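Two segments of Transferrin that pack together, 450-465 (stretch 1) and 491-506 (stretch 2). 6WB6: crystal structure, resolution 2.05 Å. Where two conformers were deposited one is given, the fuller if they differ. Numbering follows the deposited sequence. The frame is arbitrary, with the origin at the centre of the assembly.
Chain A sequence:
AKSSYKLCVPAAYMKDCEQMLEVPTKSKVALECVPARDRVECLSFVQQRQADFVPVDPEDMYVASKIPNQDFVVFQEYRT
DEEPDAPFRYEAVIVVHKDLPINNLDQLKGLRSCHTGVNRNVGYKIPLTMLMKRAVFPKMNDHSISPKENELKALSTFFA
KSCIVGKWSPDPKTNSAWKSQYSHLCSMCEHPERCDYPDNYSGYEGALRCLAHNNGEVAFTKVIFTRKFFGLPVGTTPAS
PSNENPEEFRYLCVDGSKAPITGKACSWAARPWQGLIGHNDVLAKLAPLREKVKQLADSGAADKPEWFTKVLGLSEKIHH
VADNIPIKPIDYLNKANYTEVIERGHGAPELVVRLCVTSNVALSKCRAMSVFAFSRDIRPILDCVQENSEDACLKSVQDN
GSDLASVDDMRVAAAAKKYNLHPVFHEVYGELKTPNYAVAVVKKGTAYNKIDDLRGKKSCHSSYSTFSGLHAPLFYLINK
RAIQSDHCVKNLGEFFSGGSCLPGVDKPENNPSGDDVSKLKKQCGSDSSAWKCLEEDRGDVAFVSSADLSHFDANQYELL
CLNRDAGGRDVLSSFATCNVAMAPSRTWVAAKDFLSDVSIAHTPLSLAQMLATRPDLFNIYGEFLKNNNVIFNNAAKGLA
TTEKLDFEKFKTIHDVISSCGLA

Stretch 1 450-465: KIDDLRGKKSCHSSYS
Stretch 2, residues 491-506: NLGEFFSGGSCLPGVD

Stretches 450-465 and 491-506 of Transferrin pack side by side, burying 1021 Å² in all, around two short parallel strands, ending at H461 and C501 (axes 4.8 Å apart at closest approach, 10° between directions). Stretch 2 enters as a helix, 491-495, leaves helical angles at F496 (-86/63), makes a type I turn from F496 to G499, and continues into its strand.

Stretch 1 opens with K450 extended and out of reach. I451 (chi1 t, chi2 p) leaves the backbone sideways, but its end comes nearer the last helical residue: I451 CG1 lies 4.1 Å from F495 CZ, and its carbonyl O sits at the edge of that ring, 3.1 Å from F495 CZ, where the aromatic hydrogens carry slight positive charge. A 3-10 segment, 452-454, turns D452 and D453 away. L454 (m, t) lies against both phenylalanines, L454 CB being 4.1 Å from F495 CE1 and 3.9 Å from F496 CE1. F495 (chi1 t, chi2 -83°) has R455 over one face, with R455 CA 3.7 Å from the ring centroid; the R455 side chain starts straight (t, t), with R455 CB 3.6 Å from F495 CE2, then bends at chi3 (-96°) and chi4 (98°), and F495 CE2 lies over one face of its guanidinium.

The type II turn from L454 to K457 places G456 at phi 81°, an angle that favours glycine. Here backbone pairing begins: G456 N donates to F495 O (2.8 Å), and S497 OG (chi1 p) returns a weak bond to G456 O (3.3 Å). K457 points its side chain away but accepts at O from G498 N (2.9 Å). G498 needs to be bare, since a CB there would clash with K458 CG and K457 O; G499, at 106/161, would jam a CB against the preceding carbonyl.

In the strand, S459 pairs with S500 (CA atoms 4.7 Å apart) and C460 with C501 (4.9 Å). S459 bonds both ways: its N donates to G499 O (3.2 Å) and its O accepts from C501 N (3.0 Å). H461 N then donates to C501 O (2.9 Å), so H461 and S459 bracket C501 as in any parallel ladder. S459 and S500 project to the same sheet face, chi1 p and m, and their hydroxyls hydrogen-bond, S459 OG to S500 OG at 2.7 Å. S459 CB also rests on the F496 ring (chi1 m, chi2 -75°), 3.6 Å from its centroid and almost on the normal. C460 (m) and C501 (t) share the other face, each covalently bonded elsewhere in the structure.

H461 (m, chi2 -123°) points toward stretch 2, with L502 CB over one ring face and H461 CE1 3.9 Å from L492 CD2. Its NE2 holds S459 OG at 3.1 Å by a hydrogen bond within the stretch. S462 turns away. Beyond the strands, Y464 N donates to P503 O (2.9 Å), extending the pairing into the type II turn from L502 to V505, where G504 adopts 89/-1. Y464 (t, -87°) points toward this turn, its CD2 3.9 Å from L502 CD2 (L502 t, p) and 4.3 Å from V505 CB. S465 makes no contact with stretch 2.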

# COMPACT_ATOMS: atom_id res chain seq x y z
N LYS A 450 2.19 11.21 -38.53
CA LYS A 450 2.87 9.93 -38.51
C LYS A 450 4.35 10.19 -38.80
O LYS A 450 4.73 11.29 -39.20
CB LYS A 450 2.24 8.96 -39.51
CG LYS A 450 2.25 9.44 -40.95
CD LYS A 450 1.82 8.33 -41.93
CE LYS A 450 2.19 8.68 -43.36
NZ LYS A 450 2.75 7.48 -44.07
N ILE A 451 5.17 9.16 -38.61
CA ILE A 451 6.61 9.42 -38.48
C ILE A 451 7.23 9.83 -39.80
O ILE A 451 8.14 10.66 -39.83
CB ILE A 451 7.33 8.21 -37.86
CG1 ILE A 451 8.79 8.59 -37.54
CG2 ILE A 451 7.25 6.98 -38.79
CD1 ILE A 451 8.95 9.76 -36.55
N ASP A 452 6.77 9.27 -40.93
CA ASP A 452 7.40 9.66 -42.19
C ASP A 452 7.10 11.12 -42.54
O ASP A 452 7.88 11.73 -43.28
CB ASP A 452 6.98 8.72 -43.32
N ASP A 453 6.01 11.70 -42.01
CA ASP A 453 5.73 13.11 -42.24
C ASP A 453 6.77 14.03 -41.61
O ASP A 453 6.84 15.21 -41.96
CB ASP A 453 4.37 13.52 -41.68
CG ASP A 453 3.23 12.74 -42.28
OD1 ASP A 453 3.37 12.22 -43.41
OD2 ASP A 453 2.19 12.67 -41.61
N LEU A 454 7.55 13.53 -40.66
CA LEU A 454 8.60 14.33 -40.03
C LEU A 454 9.96 14.12 -40.68
O LEU A 454 10.93 14.74 -40.24
CB LEU A 454 8.66 14.02 -38.54
CG LEU A 454 7.47 14.68 -37.82
CD1 LEU A 454 7.11 13.98 -36.53
CD2 LEU A 454 7.81 16.14 -37.56
N ARG A 455 10.05 13.29 -41.71
CA ARG A 455 11.33 13.12 -42.40
C ARG A 455 11.74 14.43 -43.06
O ARG A 455 10.91 15.13 -43.65
CB ARG A 455 11.22 12.00 -43.44
CG ARG A 455 12.52 11.76 -44.20
CD ARG A 455 12.40 10.60 -45.17
NE ARG A 455 12.90 9.35 -44.61
CZ ARG A 455 12.15 8.40 -44.05
NH1 ARG A 455 10.82 8.53 -43.95
NH2 ARG A 455 12.73 7.31 -43.58
N GLY A 456 13.03 14.74 -42.97
CA GLY A 456 13.56 16.00 -43.46
C GLY A 456 13.37 17.18 -42.53
O GLY A 456 13.98 18.24 -42.76
N LYS A 457 12.57 17.03 -41.48
CA LYS A 457 12.18 18.13 -40.63
C LYS A 457 13.22 18.32 -39.52
O LYS A 457 14.37 17.87 -39.65
CB LYS A 457 10.77 17.87 -40.10
CG LYS A 457 9.80 17.53 -41.22
N LYS A 458 12.84 18.99 -38.45
CA LYS A 458 13.71 19.33 -37.33
C LYS A 458 13.09 18.79 -36.05
O LYS A 458 11.87 18.74 -35.91
CB LYS A 458 13.88 20.87 -37.20
CG LYS A 458 14.51 21.59 -38.39
CD LYS A 458 13.98 23.02 -38.48
N SER A 459 13.93 18.42 -35.09
CA SER A 459 13.40 17.89 -33.84
C SER A 459 14.08 18.52 -32.64
O SER A 459 15.25 18.90 -32.69
CB SER A 459 13.54 16.37 -33.76
OG SER A 459 14.86 15.99 -34.05
N CYS A 460 13.32 18.59 -31.56
CA CYS A 460 13.79 19.05 -30.26
C CYS A 460 13.72 17.87 -29.33
O CYS A 460 12.78 17.07 -29.42
CB CYS A 460 12.92 20.20 -29.73
SG CYS A 460 12.72 21.60 -30.83
N HIS A 461 14.69 17.74 -28.44
CA HIS A 461 14.74 16.58 -27.56
C HIS A 461 15.04 17.02 -26.13
O HIS A 461 15.73 18.02 -25.91
CB HIS A 461 15.83 15.57 -27.96
CG HIS A 461 15.66 14.95 -29.31
ND1 HIS A 461 15.59 13.59 -29.50
CD2 HIS A 461 15.64 15.50 -30.55
CE1 HIS A 461 15.49 13.33 -30.79
NE2 HIS A 461 15.52 14.47 -31.45
N SER A 462 14.54 16.25 -25.18
CA SER A 462 15.18 16.18 -23.89
C SER A 462 16.62 15.71 -24.06
O SER A 462 17.04 15.26 -25.13
CB SER A 462 14.46 15.22 -22.96
OG SER A 462 13.23 15.75 -22.57
N SER A 463 17.38 15.79 -22.97
CA SER A 463 18.80 15.53 -23.02
C SER A 463 19.11 14.11 -23.48
O SER A 463 18.44 13.15 -23.09
CB SER A 463 19.42 15.77 -21.64
OG SER A 463 20.75 15.28 -21.61
N TYR A 464 20.15 13.99 -24.30
CA TYR A 464 20.67 12.71 -24.76
C TYR A 464 20.76 11.66 -23.65
O TYR A 464 20.73 10.46 -23.93
CB TYR A 464 22.06 12.93 -25.38
CG TYR A 464 22.75 11.67 -25.85
CD1 TYR A 464 23.52 10.92 -24.98
CD2 TYR A 464 22.65 11.24 -27.16
CE1 TYR A 464 24.17 9.77 -25.40
CE2 TYR A 464 23.29 10.07 -27.59
CZ TYR A 464 24.05 9.36 -26.70
OH TYR A 464 24.70 8.22 -27.09
N SER A 465 20.91 12.09 -22.41
CA SER A 465 20.97 11.12 -21.32
C SER A 465 19.58 10.65 -20.87
O SER A 465 19.50 9.87 -19.91
CB SER A 465 21.72 11.73 -20.13
OG SER A 465 21.12 12.94 -19.68
N ASN A 491 22.42 8.70 -38.00
CA ASN A 491 21.27 8.45 -38.87
C ASN A 491 20.05 9.16 -38.34
O ASN A 491 19.28 9.58 -39.19
CB ASN A 491 21.00 7.00 -39.08
CG ASN A 491 21.84 6.45 -40.19
OD1 ASN A 491 21.84 6.97 -41.27
ND2 ASN A 491 22.54 5.39 -39.91
N LEU A 492 19.87 9.21 -37.02
CA LEU A 492 18.81 10.05 -36.48
C LEU A 492 18.93 11.44 -37.07
O LEU A 492 17.96 12.01 -37.59
CB LEU A 492 18.86 10.13 -34.96
CG LEU A 492 17.84 11.10 -34.34
CD1 LEU A 492 16.42 10.63 -34.61
CD2 LEU A 492 18.07 11.31 -32.85
N GLY A 493 20.15 11.99 -37.03
CA GLY A 493 20.39 13.31 -37.59
C GLY A 493 20.01 13.37 -39.05
O GLY A 493 19.46 14.36 -39.52
N GLU A 494 20.26 12.28 -39.79
CA GLU A 494 19.92 12.27 -41.20
C GLU A 494 18.42 12.15 -41.43
O GLU A 494 17.93 12.58 -42.47
CB GLU A 494 20.67 11.14 -41.92
CG GLU A 494 22.20 11.21 -41.79
CD GLU A 494 22.84 12.43 -42.47
OE1 GLU A 494 22.10 13.25 -43.07
OE2 GLU A 494 24.09 12.58 -42.41
N PHE A 495 17.66 11.59 -40.48
CA PHE A 495 16.21 11.63 -40.63
C PHE A 495 15.67 13.05 -40.40
O PHE A 495 14.94 13.59 -41.24
CB PHE A 495 15.53 10.65 -39.68
CG PHE A 495 14.04 10.68 -39.78
CD1 PHE A 495 13.29 11.63 -39.10
CD2 PHE A 495 13.37 9.76 -40.58
CE1 PHE A 495 11.89 11.66 -39.20
CE2 PHE A 495 11.98 9.79 -40.67
CZ PHE A 495 11.25 10.76 -39.97
N PHE A 496 16.02 13.67 -39.28
CA PHE A 496 15.66 15.06 -39.04
C PHE A 496 16.72 15.96 -39.67
O PHE A 496 17.42 16.72 -39.00
CB PHE A 496 15.50 15.33 -37.54
CG PHE A 496 14.37 14.58 -36.92
CD1 PHE A 496 13.07 14.97 -37.14
CD2 PHE A 496 14.61 13.47 -36.14
CE1 PHE A 496 12.01 14.29 -36.58
CE2 PHE A 496 13.55 12.78 -35.58
CZ PHE A 496 12.25 13.20 -35.80
N SER A 497 16.81 15.85 -41.00
CA SER A 497 17.88 16.48 -41.76
C SER A 497 17.86 18.00 -41.68
O SER A 497 18.85 18.64 -42.05
CB SER A 497 17.79 16.04 -43.23
OG SER A 497 16.58 16.46 -43.83
N GLY A 498 16.76 18.59 -41.22
CA GLY A 498 16.71 20.02 -40.94
C GLY A 498 17.45 20.42 -39.68
O GLY A 498 17.59 21.62 -39.41
N GLY A 499 17.93 19.46 -38.91
CA GLY A 499 18.68 19.76 -37.71
C GLY A 499 17.87 19.49 -36.45
O GLY A 499 16.63 19.44 -36.47
N SER A 500 18.59 19.35 -35.35
CA SER A 500 18.00 18.90 -34.10
C SER A 500 18.75 19.50 -32.91
O SER A 500 19.92 19.89 -33.00
CB SER A 500 18.01 17.38 -33.99
OG SER A 500 17.25 16.79 -35.03
N CYS A 501 18.05 19.55 -31.78
CA CYS A 501 18.65 19.91 -30.50
C CYS A 501 18.49 18.71 -29.59
O CYS A 501 17.39 18.44 -29.09
CB CYS A 501 18.01 21.14 -29.87
SG CYS A 501 18.88 21.51 -28.30
N LEU A 502 19.60 17.99 -29.37
CA LEU A 502 19.66 16.83 -28.49
C LEU A 502 20.79 17.12 -27.50
O LEU A 502 21.94 16.69 -27.71
CB LEU A 502 19.85 15.56 -29.30
CG LEU A 502 19.97 14.21 -28.57
CD1 LEU A 502 18.71 13.82 -27.80
CD2 LEU A 502 20.30 13.13 -29.58
N PRO A 503 20.51 17.84 -26.43
CA PRO A 503 21.57 18.31 -25.54
C PRO A 503 22.51 17.20 -25.08
O PRO A 503 22.08 16.15 -24.61
CB PRO A 503 20.81 18.91 -24.35
CG PRO A 503 19.47 19.29 -24.90
CD PRO A 503 19.17 18.35 -26.04
N GLY A 504 23.81 17.45 -25.21
CA GLY A 504 24.79 16.50 -24.77
C GLY A 504 25.20 15.47 -25.79
O GLY A 504 26.07 14.64 -25.50
N VAL A 505 24.62 15.50 -26.99
CA VAL A 505 24.99 14.53 -28.01
C VAL A 505 26.47 14.63 -28.35
O VAL A 505 27.03 13.70 -28.94
CB VAL A 505 24.10 14.69 -29.26
CG1 VAL A 505 24.21 16.10 -29.81
CG2 VAL A 505 24.44 13.63 -30.35
N ASP A 506 27.12 15.73 -27.93
CA ASP A 506 28.53 16.02 -28.17
C ASP A 506 29.46 15.23 -27.26
O ASP A 506 30.35 14.52 -27.72
CB ASP A 506 28.79 17.52 -27.95
CG ASP A 506 28.84 18.30 -29.23
OD1 ASP A 506 28.90 17.67 -30.30
OD2 ASP A 506 28.81 19.55 -29.17